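Local coordinates for protein BamaA.19900.a (Balamuthia mandrillaris, PDB 6VZZ) that phosphorylates glucose as a glucokinase, probably by passing the terminal phosphate of ATP to the 6-hydroxyl of the sugar, at residues A[37-42]-A[95-100]; A[59-64]-A[381-386]; A[323-328]-A[364-369]. All blocks are in the same frame, centred on the assembly; numbering follows the deposited sequence.

Contact 1. Residues A[37-42]-A[95-100]; sequences YYVGVD and SGACLA
V41 holds CG2 anti to its carbonyl carbon, and L99 carries CG anti to its own carbonyl carbon (chi1 -56°). The two side chains lie side by side on one face of the sheet, pointing the same way, and meet through V41 CG2 and L99 CD2, 3.8 Å apart. On the same face and nearer the start of the strands, V39 CB rests against A97 CB at 3.8 Å.

On the other face, Y38 turns CG anti to its carbonyl carbon (chi1 -59°), which starts the ring toward 95-100. CD2 then lies 3.7 Å from G96 CA, beside a residue with no side chain of its own. Further out, CE2 and CZ reach S95 CB.

Beneath these pairs runs a regular parallel ladder. V39 N donates to G96 O at 2.9 Å and C98 N to V39 O at 3.0 Å; the same alternation follows from V41 N to C98 O and, at 2.7 Å, from A100 N to V41 O. V39 and V41 thus use both N-H and C=O toward the partner strand, while G40 and D42 form backbone hydrogen bonds with A51 and R49 of strand 47-54. At the start, S95 N donates to Y37 O (2.9 Å), nearly along the C=O axis. The Y37 hydroxyl goes elsewhere, to V92 O.

Helix 72-90 covers the valine-leucine face, F79 touching both V41 and L99. It belongs to the beta-alpha-beta crossover from strand 62-68 to strand 96-101, and the strand order 3-2-1-4-5 is that of the ribonuclease H-like domain of the actin ATPase clan. D42 lies at the end of strand 37-43, shortly before a glycine-rich turn, consistent with the phosphate-binding hairpin of these kinases.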
loop_
_atom_site.group_PDB
_atom_site.type_symbol
_atom_site.label_atom_id
_atom_site.label_comp_id
_atom_site.label_asym_id
_atom_site.label_seq_id
_atom_site.Cartn_x
_atom_site.Cartn_y
_atom_site.Cartn_z
ATOM N N TYR A 37 32.405 -9.119 14.680
ATOM C CA TYR A 37 31.195 -9.907 14.473
ATOM C C TYR A 37 29.963 -9.077 14.800
ATOM O O TYR A 37 30.042 -8.028 15.449
ATOM C CB TYR A 37 31.187 -11.185 15.313
ATOM C CG TYR A 37 31.006 -10.989 16.792
ATOM C CD1 TYR A 37 32.093 -10.707 17.611
ATOM C CD2 TYR A 37 29.752 -11.119 17.386
ATOM C CE1 TYR A 37 31.938 -10.545 18.977
ATOM C CE2 TYR A 37 29.582 -10.952 18.759
ATOM C CZ TYR A 37 30.684 -10.665 19.547
ATOM O OH TYR A 37 30.551 -10.500 20.907
ATOM N N TYR A 38 28.812 -9.563 14.341
ATOM C CA TYR A 38 27.581 -8.789 14.400
ATOM C C TYR A 38 26.438 -9.630 14.957
ATOM O O TYR A 38 26.412 -10.856 14.806
ATOM C CB TYR A 38 27.241 -8.237 13.014
ATOM C CG TYR A 38 28.342 -7.362 12.467
ATOM C CD1 TYR A 38 29.451 -7.918 11.836
ATOM C CD2 TYR A 38 28.292 -5.978 12.607
ATOM C CE1 TYR A 38 30.476 -7.125 11.353
ATOM C CE2 TYR A 38 29.314 -5.174 12.122
ATOM C CZ TYR A 38 30.404 -5.755 11.496
ATOM O OH TYR A 38 31.419 -4.967 11.006
ATOM N N VAL A 39 25.493 -8.951 15.613
ATOM C CA VAL A 39 24.355 -9.580 16.275
ATOM C C VAL A 39 23.101 -9.350 15.448
ATOM O O VAL A 39 22.840 -8.227 15.003
ATOM C CB VAL A 39 24.155 -9.033 17.702
ATOM C CG1 VAL A 39 22.888 -9.628 18.332
ATOM C CG2 VAL A 39 25.368 -9.321 18.558
ATOM N N GLY A 40 22.320 -10.401 15.253
ATOM C CA GLY A 40 21.018 -10.281 14.617
ATOM C C GLY A 40 19.955 -10.935 15.469
ATOM O O GLY A 40 20.179 -11.996 16.056
ATOM N N VAL A 41 18.788 -10.292 15.541
ATOM C CA VAL A 41 17.696 -10.761 16.386
ATOM C C VAL A 41 16.399 -10.747 15.592
ATOM O O VAL A 41 16.094 -9.765 14.903
ATOM C CB VAL A 41 17.537 -9.914 17.662
ATOM C CG1 VAL A 41 16.502 -10.549 18.593
ATOM C CG2 VAL A 41 18.861 -9.779 18.360
ATOM N N ASP A 42 15.635 -11.836 15.701
ATOM C CA ASP A 42 14.301 -11.972 15.123
ATOM C C ASP A 42 13.321 -12.044 16.290
ATOM O O ASP A 42 13.173 -13.094 16.923
ATOM C CB ASP A 42 14.226 -13.217 14.240
ATOM C CG ASP A 42 12.811 -13.512 13.743
ATOM O OD1 ASP A 42 11.929 -12.628 13.828
ATOM O OD2 ASP A 42 12.579 -14.641 13.253
ATOM N N SER A 95 30.385 -5.731 17.167
ATOM C CA SER A 95 30.659 -4.498 16.441
ATOM C C SER A 95 29.409 -3.855 15.858
ATOM O O SER A 95 29.498 -2.752 15.310
ATOM C CB SER A 95 31.665 -4.762 15.322
ATOM O OG SER A 95 32.892 -5.238 15.856
ATOM N N GLY A 96 28.261 -4.508 15.961
ATOM C CA GLY A 96 27.032 -3.994 15.402
ATOM C C GLY A 96 25.874 -4.933 15.667
ATOM O O GLY A 96 26.078 -6.142 15.823
ATOM N N ALA A 97 24.655 -4.400 15.733
ATOM C CA ALA A 97 23.504 -5.231 16.038
ATOM C C ALA A 97 22.282 -4.676 15.328
ATOM O O ALA A 97 22.166 -3.468 15.102
ATOM C CB ALA A 97 23.251 -5.320 17.545
ATOM N N CYS A 98 21.379 -5.577 14.956
ATOM C CA CYS A 98 20.088 -5.197 14.402
ATOM C C CYS A 98 19.030 -6.153 14.926
ATOM O O CYS A 98 19.215 -7.373 14.876
ATOM C CB CYS A 98 20.096 -5.219 12.878
ATOM S SG CYS A 98 18.454 -4.945 12.180
ATOM N N LEU A 99 17.933 -5.595 15.436
ATOM C CA LEU A 99 16.802 -6.370 15.932
ATOM C C LEU A 99 15.619 -6.167 14.996
ATOM O O LEU A 99 15.129 -5.041 14.846
ATOM C CB LEU A 99 16.434 -5.955 17.352
ATOM C CG LEU A 99 17.568 -6.050 18.368
ATOM C CD1 LEU A 99 18.156 -4.687 18.604
ATOM C CD2 LEU A 99 17.075 -6.663 19.665
ATOM N N ALA A 100 15.176 -7.248 14.357
ATOM C CA ALA A 100 14.003 -7.227 13.491
ATOM C C ALA A 100 12.825 -7.739 14.308
ATOM O O ALA A 100 12.755 -8.933 14.628
ATOM C CB ALA A 100 14.223 -8.070 12.236
#

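Contact 2. Residues A[59-64]-A[381-386]; sequences DTFLQV and NLHGAL
An edge-to-face aromatic pair set in a small apolar patch joins F61, just before strand 62-68, to H383 and its neighbours on helix 380-389 near the C-terminus. The edge of F61 is directed at the face of H383, with ring centroids 4.7 Å apart and planes at 65°. CE2 of F61 is the atom over the imidazole, displaced from its middle toward the rim.

F61 gets there with CG between its backbone N and carbonyl carbon (chi1 57°). Two leucines one helical turn apart support the rest of the ring. L382 crosses it at about a right angle: CD1 sits 3.7 Å from F61 CE1, and CB makes an off-centre CH-pi contact 4.3 Å from the ring centroid. L386 comes in at the root of the side chain, its CD1 3.5 Å from F61 CB. Q63 adds a lesser contact, OE1 to L382 CD1 at 3.7 Å.

The histidine is held at its edge as well. H383 NE2 makes a weak hydrogen bond of 3.4 Å to D59 O, which lies near the imidazole plane. On the other nitrogen, H383 ND1 bonds to N379 O, one turn back. Carbonyl oxygens at both nitrogens would tend to favour the protonated ring, although the long NE2 bond and the poor order of D59 make this tentative.

Around the patch, strand 47-54 lies alongside, A51 touching F61 and A53 touching L386. Helix 146-159 flanks helix 380-389, its M157 against H383. L62 points away from helix 380-389 and packs on V18, T21 and L22 of helix 16-25, while V64 meets V82 and I86 of helix 72-90.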
loop_
_atom_site.group_PDB
_atom_site.type_symbol
_atom_site.label_atom_id
_atom_site.label_comp_id
_atom_site.label_asym_id
_atom_site.label_seq_id
_atom_site.Cartn_x
_atom_site.Cartn_y
_atom_site.Cartn_z
ATOM N N ASP A 59 26.895 -15.236 3.864
ATOM C CA ASP A 59 25.615 -15.886 3.616
ATOM C C ASP A 59 25.263 -16.903 4.695
ATOM O O ASP A 59 24.327 -17.689 4.509
ATOM C CB ASP A 59 25.618 -16.557 2.239
ATOM C CG ASP A 59 26.888 -17.336 1.982
ATOM O OD1 ASP A 59 27.707 -17.447 2.921
ATOM O OD2 ASP A 59 27.073 -17.824 0.844
ATOM N N THR A 60 25.978 -16.903 5.817
ATOM C CA THR A 60 25.780 -17.894 6.858
ATOM C C THR A 60 25.776 -17.181 8.204
ATOM O O THR A 60 26.165 -16.015 8.310
ATOM C CB THR A 60 26.864 -18.980 6.779
ATOM O OG1 THR A 60 26.405 -20.183 7.408
ATOM C CG2 THR A 60 28.153 -18.509 7.445
ATOM N N PHE A 61 25.304 -17.872 9.237
ATOM C CA PHE A 61 25.375 -17.320 10.584
ATOM C C PHE A 61 25.233 -18.445 11.601
ATOM O O PHE A 61 24.921 -19.587 11.262
ATOM C CB PHE A 61 24.312 -16.238 10.819
ATOM C CG PHE A 61 22.903 -16.703 10.590
ATOM C CD1 PHE A 61 22.255 -17.500 11.518
ATOM C CD2 PHE A 61 22.222 -16.331 9.448
ATOM C CE1 PHE A 61 20.956 -17.941 11.299
ATOM C CE2 PHE A 61 20.916 -16.758 9.225
ATOM C CZ PHE A 61 20.283 -17.566 10.149
ATOM N N LEU A 62 25.442 -18.089 12.862
ATOM C CA LEU A 62 25.401 -19.019 13.983
ATOM C C LEU A 62 24.228 -18.644 14.884
ATOM O O LEU A 62 24.241 -17.581 15.515
ATOM C CB LEU A 62 26.720 -18.968 14.751
ATOM C CG LEU A 62 26.772 -19.791 16.032
ATOM C CD1 LEU A 62 26.835 -21.273 15.690
ATOM C CD2 LEU A 62 27.942 -19.357 16.903
ATOM N N GLN A 63 23.213 -19.502 14.949
ATOM C CA GLN A 63 22.114 -19.256 15.874
ATOM C C GLN A 63 22.551 -19.692 17.263
ATOM O O GLN A 63 22.901 -20.856 17.463
ATOM C CB GLN A 63 20.844 -19.993 15.456
ATOM C CG GLN A 63 19.690 -19.786 16.467
ATOM C CD GLN A 63 18.313 -20.047 15.879
ATOM O OE1 GLN A 63 17.870 -19.331 14.982
ATOM N NE2 GLN A 63 17.627 -21.081 16.381
ATOM N N VAL A 64 22.533 -18.771 18.224
ATOM C CA VAL A 64 23.026 -19.119 19.552
ATOM C C VAL A 64 21.872 -19.392 20.510
ATOM O O VAL A 64 22.007 -20.229 21.408
ATOM C CB VAL A 64 23.968 -18.043 20.126
ATOM C CG1 VAL A 64 24.893 -17.507 19.049
ATOM C CG2 VAL A 64 23.197 -16.937 20.780
ATOM N N ASN A 381 14.611 -13.357 8.230
ATOM C CA ASN A 381 14.686 -12.206 9.122
ATOM C C ASN A 381 16.087 -12.039 9.687
ATOM O O ASN A 381 16.607 -10.917 9.755
ATOM C CB ASN A 381 13.683 -12.362 10.264
ATOM C CG ASN A 381 12.256 -12.431 9.775
ATOM O OD1 ASN A 381 12.001 -12.430 8.568
ATOM N ND2 ASN A 381 11.312 -12.506 10.707
ATOM N N LEU A 382 16.705 -13.144 10.115
ATOM C CA LEU A 382 18.039 -13.068 10.693
ATOM C C LEU A 382 19.060 -12.649 9.649
ATOM O O LEU A 382 19.949 -11.841 9.942
ATOM C CB LEU A 382 18.430 -14.405 11.317
ATOM C CG LEU A 382 17.684 -14.816 12.585
ATOM C CD1 LEU A 382 18.121 -16.197 12.986
ATOM C CD2 LEU A 382 17.944 -13.827 13.706
ATOM N N HIS A 383 18.948 -13.186 8.427
ATOM C CA HIS A 383 19.824 -12.742 7.348
ATOM C C HIS A 383 19.678 -11.244 7.121
ATOM O O HIS A 383 20.677 -10.523 7.007
ATOM C CB HIS A 383 19.525 -13.507 6.054
ATOM C CG HIS A 383 20.130 -14.875 6.000
ATOM N ND1 HIS A 383 19.407 -16.020 6.256
ATOM C CD2 HIS A 383 21.386 -15.283 5.708
ATOM C CE1 HIS A 383 20.191 -17.075 6.124
ATOM N NE2 HIS A 383 21.398 -16.655 5.796
ATOM N N GLY A 384 18.434 -10.760 7.064
ATOM C CA GLY A 384 18.201 -9.340 6.854
ATOM C C GLY A 384 18.762 -8.495 7.980
ATOM O O GLY A 384 19.469 -7.510 7.745
ATOM N N ALA A 385 18.474 -8.887 9.224
ATOM C CA ALA A 385 19.002 -8.144 10.362
ATOM C C ALA A 385 20.521 -8.108 10.336
ATOM O O ALA A 385 21.129 -7.081 10.662
ATOM C CB ALA A 385 18.502 -8.748 11.672
ATOM N N LEU A 386 21.155 -9.217 9.943
ATOM C CA LEU A 386 22.613 -9.244 9.908
ATOM C C LEU A 386 23.162 -8.412 8.756
ATOM O O LEU A 386 24.268 -7.879 8.852
ATOM C CB LEU A 386 23.116 -10.683 9.829
ATOM C CG LEU A 386 23.064 -11.448 11.149
ATOM C CD1 LEU A 386 23.329 -12.925 10.936
ATOM C CD2 LEU A 386 24.068 -10.876 12.137
#

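Contact 3. Residues A[323-328]-A[364-369]; sequences LCIGLQ and AWIEDI
C324 is met by two isoleucines, I369 CD1 approaching its CB at 3.6 Å and I366 CG2 at 4.0 Å. The same I366 CG2 reaches across to I325 CG1 (3.8 Å), so one methyl bridges consecutive residues of helix 303-327. I366 presents this branch because CG1 takes the place between its backbone N and carbonyl carbon (chi1 52°), putting CG2 anti to the carbonyl carbon. Just past the last turn of the helix, Q328 NE2 lies 3.9 Å from W365 CE3, amide and indole planes nearly perpendicular.

One shell out, a type I turn from I366 to I369 brings both isoleucines to C324, and F357 of helix 350-357 touches C324 and I366. The Q328 amide is steadied by NE2 bonding to I325 O at 2.8 Å, an almost straight bond (175°) on a carbonyl lone pair.

W365 carries the contact into the second subunit, where R104 makes a cation-pi contact and H221 an edge-to-face pair with its indole; T115 of that subunit packs there too. H221 and T115 are glucose-pocket positions, and a bound glucose lies about 4 Å from the W365 side chain: this is a dimer interface bordering a sugar site.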
loop_
_atom_site.group_PDB
_atom_site.type_symbol
_atom_site.label_atom_id
_atom_site.label_comp_id
_atom_site.label_asym_id
_atom_site.label_seq_id
_atom_site.Cartn_x
_atom_site.Cartn_y
_atom_site.Cartn_z
ATOM N N LEU A 323 -3.590 -6.063 -2.579
ATOM C CA LEU A 323 -2.324 -5.344 -2.500
ATOM C C LEU A 323 -1.581 -5.389 -3.831
ATOM O O LEU A 323 -0.903 -4.423 -4.200
ATOM C CB LEU A 323 -1.461 -5.916 -1.380
ATOM C CG LEU A 323 -1.961 -5.708 0.051
ATOM C CD1 LEU A 323 -1.033 -6.416 1.004
ATOM C CD2 LEU A 323 -2.048 -4.233 0.400
ATOM N N CYS A 324 -1.691 -6.499 -4.570
ATOM C CA CYS A 324 -1.090 -6.553 -5.899
ATOM C C CYS A 324 -1.662 -5.463 -6.798
ATOM O O CYS A 324 -0.930 -4.819 -7.559
ATOM C CB CYS A 324 -1.311 -7.933 -6.531
ATOM S SG CYS A 324 -0.242 -9.259 -5.894
ATOM N N ILE A 325 -2.969 -5.237 -6.710
ATOM C CA ILE A 325 -3.614 -4.211 -7.517
ATOM C C ILE A 325 -3.177 -2.828 -7.062
ATOM O O ILE A 325 -2.739 -2.001 -7.870
ATOM C CB ILE A 325 -5.142 -4.379 -7.443
ATOM C CG1 ILE A 325 -5.558 -5.612 -8.249
ATOM C CG2 ILE A 325 -5.856 -3.112 -7.907
ATOM C CD1 ILE A 325 -6.976 -5.998 -8.063
ATOM N N GLY A 326 -3.268 -2.563 -5.758
ATOM C CA GLY A 326 -2.937 -1.241 -5.256
ATOM C C GLY A 326 -1.468 -0.894 -5.418
ATOM O O GLY A 326 -1.127 0.227 -5.813
ATOM N N LEU A 327 -0.581 -1.842 -5.120
ATOM C CA LEU A 327 0.851 -1.593 -5.177
ATOM C C LEU A 327 1.444 -1.804 -6.564
ATOM O O LEU A 327 2.580 -1.383 -6.801
ATOM C CB LEU A 327 1.582 -2.482 -4.162
ATOM C CG LEU A 327 1.204 -2.144 -2.712
ATOM C CD1 LEU A 327 1.922 -3.049 -1.716
ATOM C CD2 LEU A 327 1.482 -0.672 -2.399
ATOM N N GLN A 328 0.706 -2.423 -7.484
ATOM C CA GLN A 328 1.186 -2.653 -8.846
ATOM C C GLN A 328 2.512 -3.408 -8.840
ATOM O O GLN A 328 3.460 -3.049 -9.541
ATOM C CB GLN A 328 1.315 -1.339 -9.617
ATOM C CG GLN A 328 0.006 -0.714 -10.015
ATOM C CD GLN A 328 -0.771 -1.567 -11.013
ATOM O OE1 GLN A 328 -0.405 -1.653 -12.186
ATOM N NE2 GLN A 328 -1.850 -2.195 -10.552
ATOM N N ALA A 364 -7.789 -8.970 -15.107
ATOM C CA ALA A 364 -6.833 -8.867 -16.200
ATOM C C ALA A 364 -5.522 -8.222 -15.753
ATOM O O ALA A 364 -4.458 -8.546 -16.296
ATOM C CB ALA A 364 -7.450 -8.082 -17.358
ATOM N N TRP A 365 -5.573 -7.329 -14.753
ATOM C CA TRP A 365 -4.362 -6.638 -14.308
ATOM C C TRP A 365 -3.414 -7.560 -13.555
ATOM O O TRP A 365 -2.206 -7.315 -13.540
ATOM C CB TRP A 365 -4.705 -5.450 -13.405
ATOM C CG TRP A 365 -5.419 -4.325 -14.068
ATOM C CD1 TRP A 365 -5.952 -4.316 -15.318
ATOM C CD2 TRP A 365 -5.679 -3.031 -13.511
ATOM N NE1 TRP A 365 -6.538 -3.103 -15.577
ATOM C CE2 TRP A 365 -6.384 -2.292 -14.487
ATOM C CE3 TRP A 365 -5.380 -2.423 -12.286
ATOM C CZ2 TRP A 365 -6.797 -0.971 -14.280
ATOM C CZ3 TRP A 365 -5.794 -1.111 -12.076
ATOM C CH2 TRP A 365 -6.494 -0.399 -13.073
ATOM N N ILE A 366 -3.922 -8.599 -12.900
ATOM C CA ILE A 366 -3.073 -9.461 -12.090
ATOM C C ILE A 366 -2.862 -10.829 -12.729
ATOM O O ILE A 366 -2.279 -11.712 -12.097
ATOM C CB ILE A 366 -3.616 -9.600 -10.661
ATOM C CG1 ILE A 366 -5.095 -10.006 -10.683
ATOM C CG2 ILE A 366 -3.408 -8.296 -9.900
ATOM C CD1 ILE A 366 -5.703 -10.220 -9.301
ATOM N N GLU A 367 -3.292 -11.016 -13.980
ATOM C CA GLU A 367 -3.123 -12.312 -14.637
ATOM C C GLU A 367 -1.652 -12.725 -14.727
ATOM O O GLU A 367 -1.342 -13.919 -14.660
ATOM C CB GLU A 367 -3.762 -12.281 -16.029
ATOM N N ASP A 368 -0.733 -11.766 -14.841
ATOM C CA ASP A 368 0.678 -12.063 -15.074
ATOM C C ASP A 368 1.549 -11.801 -13.842
ATOM O O ASP A 368 2.749 -11.532 -13.959
ATOM C CB ASP A 368 1.183 -11.272 -16.281
ATOM C CG ASP A 368 0.595 -11.788 -17.601
ATOM O OD1 ASP A 368 0.640 -13.024 -17.832
ATOM O OD2 ASP A 368 0.079 -10.963 -18.399
ATOM N N ILE A 369 0.966 -11.899 -12.657
ATOM C CA ILE A 369 1.692 -11.703 -11.412
ATOM C C ILE A 369 2.334 -13.024 -11.012
ATOM O O ILE A 369 1.662 -14.062 -10.986
ATOM C CB ILE A 369 0.748 -11.184 -10.317
ATOM C CG1 ILE A 369 0.257 -9.784 -10.696
ATOM C CG2 ILE A 369 1.414 -11.210 -8.937
ATOM C CD1 ILE A 369 0.347 -8.783 -9.573
#

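How the contacts relate
Contacts 1 and 2 adjoin, their centres 8 Å apart, and share one sheet: helix 380-389 lies on the face that bears Y38 and D42. A probable hydrogen bond joins them, N381 ND2 to D42 OD1 at 3.2 Å, and L386 CD2 packs 3.6 Å from G40 N. Contact 3 lies far off, on the side of the six-stranded sheet, with its centre about 35 Å from that of contact 1 and 32 Å from that of contact 2. A bound glucose is close to the D42 end of contact 1, about 7 Å from that side chain, and farther from contact 2, about 13 Å from the L382 side chain. W365 approaches a sugar at the subunit boundary, probably that of the second subunit.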